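Local coordinates for mutual gliding-motility protein MglA (Myxococcus xanthus, PDB 6IZW), which is a small Ras-like P-loop protein of the ADP-ribosylation factor family, named for its part in mutual gliding motility, at residues T27-I32 with F74-V79; V137-K142 with Y166-P171. All blocks are in the same frame, centred on the assembly; numbering follows the deposited sequence.

Interaction 1 of 2, residues T27-I32 with F74-V79; sequences TNLQYI and FHLYTV. With GSP (5'-guanosine-diphosphate-monothiophosphate), chain D.
Leu-29 faces Leu-76 where helix 27-32 packs over strand 74-78, the two axes 9.3 Å apart at their closest and running at 144°, so the helix lies aslant and roughly antiparallel to the strand. This is helix-on-sheet packing of a P-loop fold: helix 25-35 follows what appears to be the Walker A loop, and strand 70-78 belongs to the central sheet. The contact is small, buried and almost wholly apolar. Leu-29 does most of the work. Its CD2 reaches CG2 of Thr-78 at 3.6 Å, the two side chains sliding past each other in opposite directions, and the same methyl sits 4.1 Å from CB of Leu-76. CD1 of Leu-29 also touches CG2 of Thr-78. One turn on, Ile-32 and Leu-76 meet tip to tip, with Ile-32 CD1 4.0 Å from Leu-76 CD1; Ile-32 also leans on Leu-60 and Leu-62 of the neighbouring strand. Thr-78 divides its two branches. CG2 lies anti to the carbonyl carbon and turns to the helix, while OG1 (chi1 89°) is hydrogen-bonded to Asp-58, and the side chain comes within about 4 Å of the magnesium ion. At the start of the helix, Thr-27 grips one phosphate oxygen of GSP twice: O1A takes hydrogen bonds from Thr-27 N at 2.9 Å and from Thr-27 OG1 at 2.7 Å.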
ATOM      1  N   THR A  27       9.192  -4.715 -13.586  1.00 21.79           N
ATOM      2  CA  THR A  27       9.236  -5.054 -14.997  1.00 22.42           C
ATOM      3  C   THR A  27       8.239  -6.169 -15.337  1.00 28.06           C
ATOM      4  O   THR A  27       7.621  -6.142 -16.412  1.00 23.12           O
ATOM      5  CB  THR A  27      10.675  -5.430 -15.356  1.00 24.48           C
ATOM      6  OG1 THR A  27      11.549  -4.366 -14.934  1.00 26.31           O
ATOM      7  CG2 THR A  27      10.861  -5.669 -16.868  1.00 18.85           C
ATOM      8  N   ASN A  28       8.068  -7.158 -14.438  1.00 22.81           N
ATOM      9  CA  ASN A  28       7.057  -8.191 -14.661  1.00 21.84           C
ATOM     10  C   ASN A  28       5.691  -7.537 -14.850  1.00 27.02           C
ATOM     11  O   ASN A  28       5.002  -7.780 -15.848  1.00 25.35           O
ATOM     12  CB  ASN A  28       7.001  -9.173 -13.478  1.00 20.85           C
ATOM     13  CG  ASN A  28       7.930 -10.389 -13.624  1.00 23.84           C
ATOM     14  OD1 ASN A  28       7.469 -11.481 -13.965  1.00 25.34           O
ATOM     15  ND2 ASN A  28       9.226 -10.223 -13.294  1.00 18.70           N
ATOM     16  N   LEU A  29       5.301  -6.668 -13.907  1.00 26.64           N
ATOM     17  CA  LEU A  29       3.985  -6.028 -13.971  1.00 28.00           C
ATOM     18  C   LEU A  29       3.845  -5.120 -15.179  1.00 28.20           C
ATOM     19  O   LEU A  29       2.764  -5.045 -15.772  1.00 32.40           O
ATOM     20  CB  LEU A  29       3.705  -5.222 -12.708  1.00 27.34           C
ATOM     21  CG  LEU A  29       2.752  -5.988 -11.790  1.00 32.46           C
ATOM     22  CD1 LEU A  29       3.431  -7.297 -11.431  1.00 26.64           C
ATOM     23  CD2 LEU A  29       2.350  -5.187 -10.522  1.00 27.61           C
ATOM     24  N   GLN A  30       4.912  -4.396 -15.544  1.00 26.15           N
ATOM     25  CA  GLN A  30       4.826  -3.503 -16.697  1.00 28.78           C
ATOM     26  C   GLN A  30       4.586  -4.293 -17.972  1.00 31.36           C
ATOM     27  O   GLN A  30       3.761  -3.903 -18.807  1.00 29.58           O
ATOM     28  CB  GLN A  30       6.096  -2.667 -16.834  1.00 27.01           C
ATOM     29  CG  GLN A  30       6.091  -1.452 -15.943  1.00 31.09           C
ATOM     30  CD  GLN A  30       7.487  -0.919 -15.645  1.00 35.58           C
ATOM     31  OE1 GLN A  30       8.517  -1.481 -16.077  1.00 34.56           O
ATOM     32  NE2 GLN A  30       7.529   0.182 -14.912  1.00 31.70           N
ATOM     33  N   TYR A  31       5.299  -5.408 -18.128  1.00 28.91           N
ATOM     34  CA  TYR A  31       5.069  -6.288 -19.259  1.00 24.75           C
ATOM     35  C   TYR A  31       3.625  -6.778 -19.299  1.00 29.21           C
ATOM     36  O   TYR A  31       2.972  -6.692 -20.337  1.00 29.86           O
ATOM     37  CB  TYR A  31       6.023  -7.469 -19.221  1.00 23.54           C
ATOM     38  CG  TYR A  31       5.861  -8.290 -20.477  1.00 26.55           C
ATOM     39  CD1 TYR A  31       6.520  -7.912 -21.644  1.00 29.59           C
ATOM     40  CD2 TYR A  31       5.000  -9.382 -20.529  1.00 27.01           C
ATOM     41  CE1 TYR A  31       6.377  -8.610 -22.814  1.00 27.02           C
ATOM     42  CE2 TYR A  31       4.833 -10.094 -21.717  1.00 33.05           C
ATOM     43  CZ  TYR A  31       5.538  -9.686 -22.855  1.00 32.79           C
ATOM     44  OH  TYR A  31       5.424 -10.343 -24.039  1.00 37.83           O
ATOM     45  N   ILE A  32       3.123  -7.318 -18.184  1.00 26.40           N
ATOM     46  CA  ILE A  32       1.750  -7.827 -18.132  1.00 29.80           C
ATOM     47  C   ILE A  32       0.764  -6.734 -18.525  1.00 33.31           C
ATOM     48  O   ILE A  32      -0.149  -6.955 -19.329  1.00 35.51           O
ATOM     49  CB  ILE A  32       1.425  -8.386 -16.737  1.00 23.75           C
ATOM     50  CG1 ILE A  32       2.302  -9.592 -16.405  1.00 26.57           C
ATOM     51  CG2 ILE A  32      -0.052  -8.741 -16.597  1.00 28.34           C
ATOM     52  CD1 ILE A  32       2.174 -10.017 -14.954  1.00 20.64           C
ATOM     53  N   PHE A  74      -7.523 -10.699 -10.150  1.00 28.36           N
ATOM     54  CA  PHE A  74      -6.251 -10.854  -9.469  1.00 32.72           C
ATOM     55  C   PHE A  74      -5.661  -9.480  -9.226  1.00 33.44           C
ATOM     56  O   PHE A  74      -5.562  -8.660 -10.151  1.00 33.64           O
ATOM     57  CB  PHE A  74      -5.277 -11.731 -10.259  1.00 33.03           C
ATOM     58  CG  PHE A  74      -5.645 -13.180 -10.225  1.00 40.30           C
ATOM     59  CD1 PHE A  74      -5.257 -13.981  -9.177  1.00 39.53           C
ATOM     60  CD2 PHE A  74      -6.437 -13.726 -11.218  1.00 45.25           C
ATOM     61  CE1 PHE A  74      -5.622 -15.310  -9.133  1.00 38.28           C
ATOM     62  CE2 PHE A  74      -6.797 -15.051 -11.189  1.00 45.86           C
ATOM     63  CZ  PHE A  74      -6.394 -15.841 -10.135  1.00 42.19           C
ATOM     64  N   HIS A  75      -5.320  -9.224  -7.971  1.00 28.05           N
ATOM     65  CA  HIS A  75      -4.773  -7.950  -7.535  1.00 35.41           C
ATOM     66  C   HIS A  75      -3.279  -8.181  -7.404  1.00 30.84           C
ATOM     67  O   HIS A  75      -2.845  -8.910  -6.508  1.00 28.26           O
ATOM     68  CB  HIS A  75      -5.423  -7.509  -6.219  1.00 33.30           C
ATOM     69  CG  HIS A  75      -6.914  -7.374  -6.311  1.00 45.77           C
ATOM     70  ND1 HIS A  75      -7.529  -6.249  -6.825  1.00 49.29           N
ATOM     71  CD2 HIS A  75      -7.911  -8.248  -6.018  1.00 48.15           C
ATOM     72  CE1 HIS A  75      -8.839  -6.425  -6.823  1.00 51.65           C
ATOM     73  NE2 HIS A  75      -9.098  -7.628  -6.334  1.00 53.82           N
ATOM     74  N   LEU A  76      -2.504  -7.643  -8.346  1.00 30.52           N
ATOM     75  CA  LEU A  76      -1.061  -7.893  -8.400  1.00 28.11           C
ATOM     76  C   LEU A  76      -0.317  -6.765  -7.704  1.00 29.65           C
ATOM     77  O   LEU A  76      -0.558  -5.587  -7.993  1.00 27.42           O
ATOM     78  CB  LEU A  76      -0.555  -8.038  -9.839  1.00 24.45           C
ATOM     79  CG  LEU A  76      -1.268  -9.035 -10.800  1.00 29.60           C
ATOM     80  CD1 LEU A  76      -0.532  -9.153 -12.147  1.00 25.72           C
ATOM     81  CD2 LEU A  76      -1.414 -10.388 -10.172  1.00 23.32           C
ATOM     82  N   TYR A  77       0.601  -7.126  -6.807  1.00 25.06           N
ATOM     83  CA  TYR A  77       1.451  -6.153  -6.137  1.00 27.16           C
ATOM     84  C   TYR A  77       2.919  -6.529  -6.295  1.00 29.19           C
ATOM     85  O   TYR A  77       3.267  -7.714  -6.385  1.00 26.31           O
ATOM     86  CB  TYR A  77       1.128  -6.075  -4.631  1.00 28.72           C
ATOM     87  CG  TYR A  77      -0.185  -5.429  -4.288  1.00 32.28           C
ATOM     88  CD1 TYR A  77      -1.370  -6.162  -4.325  1.00 36.97           C
ATOM     89  CD2 TYR A  77      -0.249  -4.090  -3.894  1.00 31.88           C
ATOM     90  CE1 TYR A  77      -2.606  -5.578  -3.991  1.00 35.76           C
ATOM     91  CE2 TYR A  77      -1.483  -3.486  -3.564  1.00 34.59           C
ATOM     92  CZ  TYR A  77      -2.654  -4.240  -3.611  1.00 37.69           C
ATOM     93  OH  TYR A  77      -3.884  -3.666  -3.287  1.00 39.24           O
ATOM     94  N   THR A  78       3.779  -5.511  -6.319  1.00 24.31           N
ATOM     95  CA  THR A  78       5.193  -5.695  -6.050  1.00 22.82           C
ATOM     96  C   THR A  78       5.568  -4.896  -4.807  1.00 26.83           C
ATOM     97  O   THR A  78       4.970  -3.863  -4.510  1.00 32.34           O
ATOM     98  CB  THR A  78       6.081  -5.256  -7.234  1.00 28.15           C
ATOM     99  OG1 THR A  78       6.401  -3.859  -7.117  1.00 27.63           O
ATOM    100  CG2 THR A  78       5.367  -5.515  -8.553  1.00 25.78           C
ATOM    101  N   VAL A  79       6.564  -5.378  -4.080  1.00 24.24           N
ATOM    102  CA  VAL A  79       7.048  -4.705  -2.883  1.00 29.29           C
ATOM    103  C   VAL A  79       8.252  -3.848  -3.262  1.00 26.06           C
ATOM    104  O   VAL A  79       8.840  -4.055  -4.331  1.00 26.91           O
ATOM    105  CB  VAL A  79       7.424  -5.728  -1.793  1.00 32.51           C
ATOM    106  CG1 VAL A  79       6.243  -6.620  -1.467  1.00 29.41           C
ATOM    107  CG2 VAL A  79       8.646  -6.562  -2.239  1.00 25.81           C
TER
HETATM  108  PG  GSP D 301      12.916  -2.322  -6.823  1.00 27.24           P
HETATM  109  O3B GSP D 301      13.314  -3.102  -8.184  1.00 28.43           O
HETATM  110  S1G GSP D 301      14.253  -1.253  -6.451  1.00 29.32           S
HETATM  111  O2G GSP D 301      12.809  -3.356  -5.741  1.00 24.71           O
HETATM  112  O3G GSP D 301      11.595  -1.566  -6.964  1.00 24.71           O
HETATM  113  PB  GSP D 301      12.474  -4.107  -9.119  1.00 19.36           P
HETATM  114  O1B GSP D 301      11.076  -3.677  -9.328  1.00 20.73           O
HETATM  115  O2B GSP D 301      12.562  -5.534  -8.790  1.00 18.51           O
HETATM  116  PA  GSP D 301      12.869  -3.317 -11.800  1.00 23.22           P
HETATM  117  O1A GSP D 301      11.670  -4.066 -12.208  1.00 24.63           O
HETATM  118  O2A GSP D 301      12.600  -1.863 -11.623  1.00 23.36           O
HETATM  119  O3A GSP D 301      13.405  -3.954 -10.416  1.00 23.69           O
HETATM  120  O5' GSP D 301      14.125  -3.588 -12.761  1.00 24.05           O
HETATM  121  C5' GSP D 301      15.397  -3.080 -12.388  1.00 28.16           C
HETATM  122  C4' GSP D 301      16.307  -2.890 -13.592  1.00 29.40           C
HETATM  123  O4' GSP D 301      16.678  -4.163 -14.080  1.00 31.69           O
HETATM  124  C3' GSP D 301      15.598  -2.179 -14.745  1.00 35.77           C
HETATM  125  O3' GSP D 301      16.574  -1.418 -15.428  1.00 33.87           O
HETATM  126  C2' GSP D 301      15.129  -3.321 -15.624  1.00 30.28           C
HETATM  127  O2' GSP D 301      14.990  -2.962 -16.987  1.00 31.97           O
HETATM  128  C1' GSP D 301      16.270  -4.308 -15.434  1.00 27.72           C
HETATM  129  N9  GSP D 301      15.824  -5.690 -15.670  1.00 23.70           N
HETATM  130  C8  GSP D 301      14.700  -6.282 -15.142  1.00 19.80           C
HETATM  131  N7  GSP D 301      14.665  -7.557 -15.595  1.00 24.74           N
HETATM  132  C5  GSP D 301      15.744  -7.781 -16.398  1.00 22.10           C
HETATM  133  C6  GSP D 301      16.163  -8.888 -17.114  1.00 20.72           C
HETATM  134  O6  GSP D 301      15.516  -9.920 -17.073  1.00 26.17           O
HETATM  135  N1  GSP D 301      17.300  -8.842 -17.880  1.00 25.40           N
HETATM  136  C2  GSP D 301      18.031  -7.669 -17.919  1.00 25.48           C
HETATM  137  N2  GSP D 301      19.139  -7.632 -18.656  1.00 24.16           N
HETATM  138  N3  GSP D 301      17.605  -6.554 -17.219  1.00 21.66           N
HETATM  139  C4  GSP D 301      16.480  -6.608 -16.465  1.00 23.98           C

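Interaction 2 of 2, residues V137-K142 with Y166-P171; sequences VIQYNK and YQAVAP. With GSP (5'-guanosine-diphosphate-monothiophosphate), chain D.
Strands 137-141 and 166-167 run parallel, Gln-139 paired with Tyr-166 and Tyr-140 with Gln-167, before the second chain leaves the sheet for a loop that passes the O6 edge of the guanine. Three backbone bonds join them: Tyr-166 N to Ile-138 O, Tyr-140 N to Tyr-166 O, the shortest at 2.7 Å, and Ala-168 N to Tyr-140 O. Gln-139 runs out fully extended, CG anti to the backbone N, and lays CD 3.4 Å from the methyl CB of Ala-168; OE1 is hydrogen-bonded to Asn-28, NE2 to Thr-179 OG1. The ring of Tyr-166 turns its edge to Val-137, CE1 4.4 Å from CB. Asn-141 ties loop to base: OD1 accepts Ala-170 N on a lone pair at 2.9 Å, while ND2 gives a hydrogen bond to GSP N7 at 3.0 Å. The Lys-142 chain and the Pro-171 ring sandwich the guanine from opposite faces. Asn-141 and Lys-142 belong, with Asp-144, to an NKxD motif; Val-169, Ala-170 and Pro-171 sit where Ras-like proteins have their SAK loop. Helix 176-192 packs against Val-137 and Tyr-166, helix 151-158 against Ile-138, Tyr-140 and Gln-167, and strand 98-104 pairs along strand 136-141.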
ATOM      1  N   VAL A 137       5.630 -19.530  -6.091  1.00 26.07           N
ATOM      2  CA  VAL A 137       6.506 -19.917  -7.193  1.00 28.51           C
ATOM      3  C   VAL A 137       7.725 -19.008  -7.180  1.00 28.10           C
ATOM      4  O   VAL A 137       7.691 -17.898  -6.645  1.00 26.73           O
ATOM      5  CB  VAL A 137       5.802 -19.887  -8.580  1.00 33.59           C
ATOM      6  CG1 VAL A 137       4.488 -20.726  -8.548  1.00 25.42           C
ATOM      7  CG2 VAL A 137       5.524 -18.500  -9.022  1.00 27.23           C
ATOM      8  N   ILE A 138       8.835 -19.504  -7.732  1.00 25.97           N
ATOM      9  CA  ILE A 138      10.035 -18.693  -7.845  1.00 23.70           C
ATOM     10  C   ILE A 138      10.380 -18.458  -9.313  1.00 29.88           C
ATOM     11  O   ILE A 138      10.276 -19.363 -10.155  1.00 25.88           O
ATOM     12  CB  ILE A 138      11.228 -19.289  -7.072  1.00 26.62           C
ATOM     13  CG1 ILE A 138      12.463 -18.423  -7.316  1.00 30.02           C
ATOM     14  CG2 ILE A 138      11.541 -20.668  -7.500  1.00 30.52           C
ATOM     15  CD1 ILE A 138      13.493 -18.463  -6.182  1.00 35.01           C
ATOM     16  N   GLN A 139      10.799 -17.221  -9.607  1.00 26.90           N
ATOM     17  CA  GLN A 139      11.237 -16.786 -10.927  1.00 23.87           C
ATOM     18  C   GLN A 139      12.744 -16.501 -10.890  1.00 25.41           C
ATOM     19  O   GLN A 139      13.192 -15.646 -10.118  1.00 25.07           O
ATOM     20  CB  GLN A 139      10.456 -15.534 -11.350  1.00 18.72           C
ATOM     21  CG  GLN A 139      10.860 -14.981 -12.751  1.00 23.06           C
ATOM     22  CD  GLN A 139      10.068 -13.752 -13.156  1.00 23.74           C
ATOM     23  OE1 GLN A 139      10.573 -12.631 -13.053  1.00 24.43           O
ATOM     24  NE2 GLN A 139       8.822 -13.949 -13.628  1.00 19.49           N
ATOM     25  N   TYR A 140      13.527 -17.202 -11.716  1.00 23.17           N
ATOM     26  CA  TYR A 140      14.939 -16.830 -11.932  1.00 22.74           C
ATOM     27  C   TYR A 140      14.969 -15.841 -13.085  1.00 21.66           C
ATOM     28  O   TYR A 140      14.926 -16.233 -14.254  1.00 24.53           O
ATOM     29  CB  TYR A 140      15.826 -18.033 -12.256  1.00 26.25           C
ATOM     30  CG  TYR A 140      15.717 -19.168 -11.281  1.00 26.12           C
ATOM     31  CD1 TYR A 140      15.571 -18.922  -9.924  1.00 28.62           C
ATOM     32  CD2 TYR A 140      15.724 -20.491 -11.721  1.00 27.42           C
ATOM     33  CE1 TYR A 140      15.444 -19.971  -9.015  1.00 31.20           C
ATOM     34  CE2 TYR A 140      15.598 -21.550 -10.824  1.00 30.56           C
ATOM     35  CZ  TYR A 140      15.462 -21.276  -9.468  1.00 33.81           C
ATOM     36  OH  TYR A 140      15.353 -22.306  -8.552  1.00 35.82           O
ATOM     37  N   ASN A 141      14.994 -14.560 -12.759  1.00 23.09           N
ATOM     38  CA  ASN A 141      14.959 -13.501 -13.748  1.00 21.75           C
ATOM     39  C   ASN A 141      16.390 -13.110 -14.164  1.00 24.03           C
ATOM     40  O   ASN A 141      17.367 -13.471 -13.513  1.00 21.28           O
ATOM     41  CB  ASN A 141      14.187 -12.302 -13.188  1.00 21.73           C
ATOM     42  CG  ASN A 141      13.808 -11.296 -14.273  1.00 26.27           C
ATOM     43  OD1 ASN A 141      13.510 -11.691 -15.402  1.00 24.65           O
ATOM     44  ND2 ASN A 141      13.875  -9.991 -13.953  1.00 21.56           N
ATOM     45  N   LYS A 142      16.491 -12.392 -15.288  1.00 23.70           N
ATOM     46  CA  LYS A 142      17.762 -11.893 -15.856  1.00 24.75           C
ATOM     47  C   LYS A 142      18.624 -13.021 -16.414  1.00 26.86           C
ATOM     48  O   LYS A 142      19.852 -12.959 -16.352  1.00 30.55           O
ATOM     49  CB  LYS A 142      18.572 -11.055 -14.860  1.00 24.14           C
ATOM     50  CG  LYS A 142      17.754  -9.962 -14.168  1.00 24.74           C
ATOM     51  CD  LYS A 142      18.631  -8.867 -13.618  1.00 25.63           C
ATOM     52  CE  LYS A 142      17.772  -7.806 -12.967  1.00 29.91           C
ATOM     53  NZ  LYS A 142      18.560  -6.619 -12.512  1.00 31.27           N
ATOM     54  N   TYR A 166      10.626 -20.808 -12.613  1.00 31.10           N
ATOM     55  CA  TYR A 166      10.480 -20.304 -13.968  1.00 27.41           C
ATOM     56  C   TYR A 166      11.646 -19.379 -14.305  1.00 29.66           C
ATOM     57  O   TYR A 166      12.015 -18.497 -13.517  1.00 28.96           O
ATOM     58  CB  TYR A 166       9.132 -19.587 -14.117  1.00 25.13           C
ATOM     59  CG  TYR A 166       7.991 -20.550 -13.968  1.00 28.92           C
ATOM     60  CD1 TYR A 166       7.460 -20.832 -12.712  1.00 31.28           C
ATOM     61  CD2 TYR A 166       7.485 -21.242 -15.066  1.00 30.16           C
ATOM     62  CE1 TYR A 166       6.435 -21.749 -12.557  1.00 32.68           C
ATOM     63  CE2 TYR A 166       6.462 -22.157 -14.913  1.00 35.54           C
ATOM     64  CZ  TYR A 166       5.942 -22.404 -13.653  1.00 34.50           C
ATOM     65  OH  TYR A 166       4.923 -23.311 -13.475  1.00 42.39           O
ATOM     66  N   GLN A 167      12.233 -19.611 -15.465  1.00 30.43           N
ATOM     67  CA  GLN A 167      13.260 -18.748 -15.999  1.00 31.78           C
ATOM     68  C   GLN A 167      12.606 -17.595 -16.727  1.00 28.03           C
ATOM     69  O   GLN A 167      11.649 -17.783 -17.471  1.00 27.95           O
ATOM     70  CB  GLN A 167      14.159 -19.526 -16.951  1.00 26.40           C
ATOM     71  CG  GLN A 167      15.035 -20.535 -16.228  1.00 34.72           C
ATOM     72  CD  GLN A 167      15.931 -21.289 -17.182  1.00 42.85           C
ATOM     73  OE1 GLN A 167      16.883 -20.733 -17.744  1.00 49.62           O
ATOM     74  NE2 GLN A 167      15.626 -22.557 -17.382  1.00 44.23           N
ATOM     75  N   ALA A 168      13.123 -16.395 -16.521  1.00 23.01           N
ATOM     76  CA  ALA A 168      12.491 -15.259 -17.138  1.00 19.46           C
ATOM     77  C   ALA A 168      13.539 -14.295 -17.647  1.00 22.90           C
ATOM     78  O   ALA A 168      14.685 -14.268 -17.186  1.00 21.77           O
ATOM     79  CB  ALA A 168      11.543 -14.533 -16.166  1.00 22.47           C
ATOM     80  N   VAL A 169      13.112 -13.484 -18.604  1.00 22.61           N
ATOM     81  CA  VAL A 169      13.788 -12.237 -18.954  1.00 21.46           C
ATOM     82  C   VAL A 169      12.661 -11.213 -19.003  1.00 24.20           C
ATOM     83  O   VAL A 169      12.020 -11.023 -20.045  1.00 22.73           O
ATOM     84  CB  VAL A 169      14.531 -12.327 -20.286  1.00 24.60           C
ATOM     85  CG1 VAL A 169      15.139 -10.976 -20.664  1.00 20.17           C
ATOM     86  CG2 VAL A 169      15.570 -13.499 -20.242  1.00 19.83           C
ATOM     87  N   ALA A 170      12.366 -10.594 -17.859  1.00 20.28           N
ATOM     88  CA  ALA A 170      11.146  -9.804 -17.729  1.00 20.15           C
ATOM     89  C   ALA A 170      10.987  -8.739 -18.817  1.00 20.37           C
ATOM     90  O   ALA A 170       9.883  -8.658 -19.378  1.00 22.77           O
ATOM     91  CB  ALA A 170      11.061  -9.196 -16.310  1.00 16.88           C
ATOM     92  N   PRO A 171      12.012  -7.950 -19.203  1.00 23.58           N
ATOM     93  CA  PRO A 171      11.791  -6.893 -20.228  1.00 21.16           C
ATOM     94  C   PRO A 171      11.367  -7.413 -21.605  1.00 28.42           C
ATOM     95  O   PRO A 171      10.760  -6.664 -22.371  1.00 32.49           O
ATOM     96  CB  PRO A 171      13.156  -6.178 -20.321  1.00 17.58           C
ATOM     97  CG  PRO A 171      13.890  -6.561 -19.027  1.00 22.79           C
ATOM     98  CD  PRO A 171      13.425  -7.986 -18.781  1.00 22.29           C
TER
HETATM   99  PG  GSP D 301      12.916  -2.322  -6.823  1.00 27.24           P
HETATM  100  O3B GSP D 301      13.314  -3.102  -8.184  1.00 28.43           O
HETATM  101  S1G GSP D 301      14.253  -1.253  -6.451  1.00 29.32           S
HETATM  102  O2G GSP D 301      12.809  -3.356  -5.741  1.00 24.71           O
HETATM  103  O3G GSP D 301      11.595  -1.566  -6.964  1.00 24.71           O
HETATM  104  PB  GSP D 301      12.474  -4.107  -9.119  1.00 19.36           P
HETATM  105  O1B GSP D 301      11.076  -3.677  -9.328  1.00 20.73           O
HETATM  106  O2B GSP D 301      12.562  -5.534  -8.790  1.00 18.51           O
HETATM  107  PA  GSP D 301      12.869  -3.317 -11.800  1.00 23.22           P
HETATM  108  O1A GSP D 301      11.670  -4.066 -12.208  1.00 24.63           O
HETATM  109  O2A GSP D 301      12.600  -1.863 -11.623  1.00 23.36           O
HETATM  110  O3A GSP D 301      13.405  -3.954 -10.416  1.00 23.69           O
HETATM  111  O5' GSP D 301      14.125  -3.588 -12.761  1.00 24.05           O
HETATM  112  C5' GSP D 301      15.397  -3.080 -12.388  1.00 28.16           C
HETATM  113  C4' GSP D 301      16.307  -2.890 -13.592  1.00 29.40           C
HETATM  114  O4' GSP D 301      16.678  -4.163 -14.080  1.00 31.69           O
HETATM  115  C3' GSP D 301      15.598  -2.179 -14.745  1.00 35.77           C
HETATM  116  O3' GSP D 301      16.574  -1.418 -15.428  1.00 33.87           O
HETATM  117  C2' GSP D 301      15.129  -3.321 -15.624  1.00 30.28           C
HETATM  118  O2' GSP D 301      14.990  -2.962 -16.987  1.00 31.97           O
HETATM  119  C1' GSP D 301      16.270  -4.308 -15.434  1.00 27.72           C
HETATM  120  N9  GSP D 301      15.824  -5.690 -15.670  1.00 23.70           N
HETATM  121  C8  GSP D 301      14.700  -6.282 -15.142  1.00 19.80           C
HETATM  122  N7  GSP D 301      14.665  -7.557 -15.595  1.00 24.74           N
HETATM  123  C5  GSP D 301      15.744  -7.781 -16.398  1.00 22.10           C
HETATM  124  C6  GSP D 301      16.163  -8.888 -17.114  1.00 20.72           C
HETATM  125  O6  GSP D 301      15.516  -9.920 -17.073  1.00 26.17           O
HETATM  126  N1  GSP D 301      17.300  -8.842 -17.880  1.00 25.40           N
HETATM  127  C2  GSP D 301      18.031  -7.669 -17.919  1.00 25.48           C
HETATM  128  N2  GSP D 301      19.139  -7.632 -18.656  1.00 24.16           N
HETATM  129  N3  GSP D 301      17.605  -6.554 -17.219  1.00 21.66           N
HETATM  130  C4  GSP D 301      16.480  -6.608 -16.465  1.00 23.98           C

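How the interactions relate
Interactions 1 and 2 follow one another along the chain, with the first closed before the second begins, and their centres lie 13 Å apart in one P-loop fold. Strands 70-78, 136-141 and 165-167 belong to the same sheet; strands 10-18 and 98-104 come between the first two. The contacts meet directly: Asn-28 ND2 lies 2.8 Å from Gln-139 OE1, probably a hydrogen bond, and Thr-27 CG2 packs on Ala-170 and Pro-171. Both reach GSP, one at the phosphates and the other at the base, so the parts of the fold that hold phosphate and base are in direct contact.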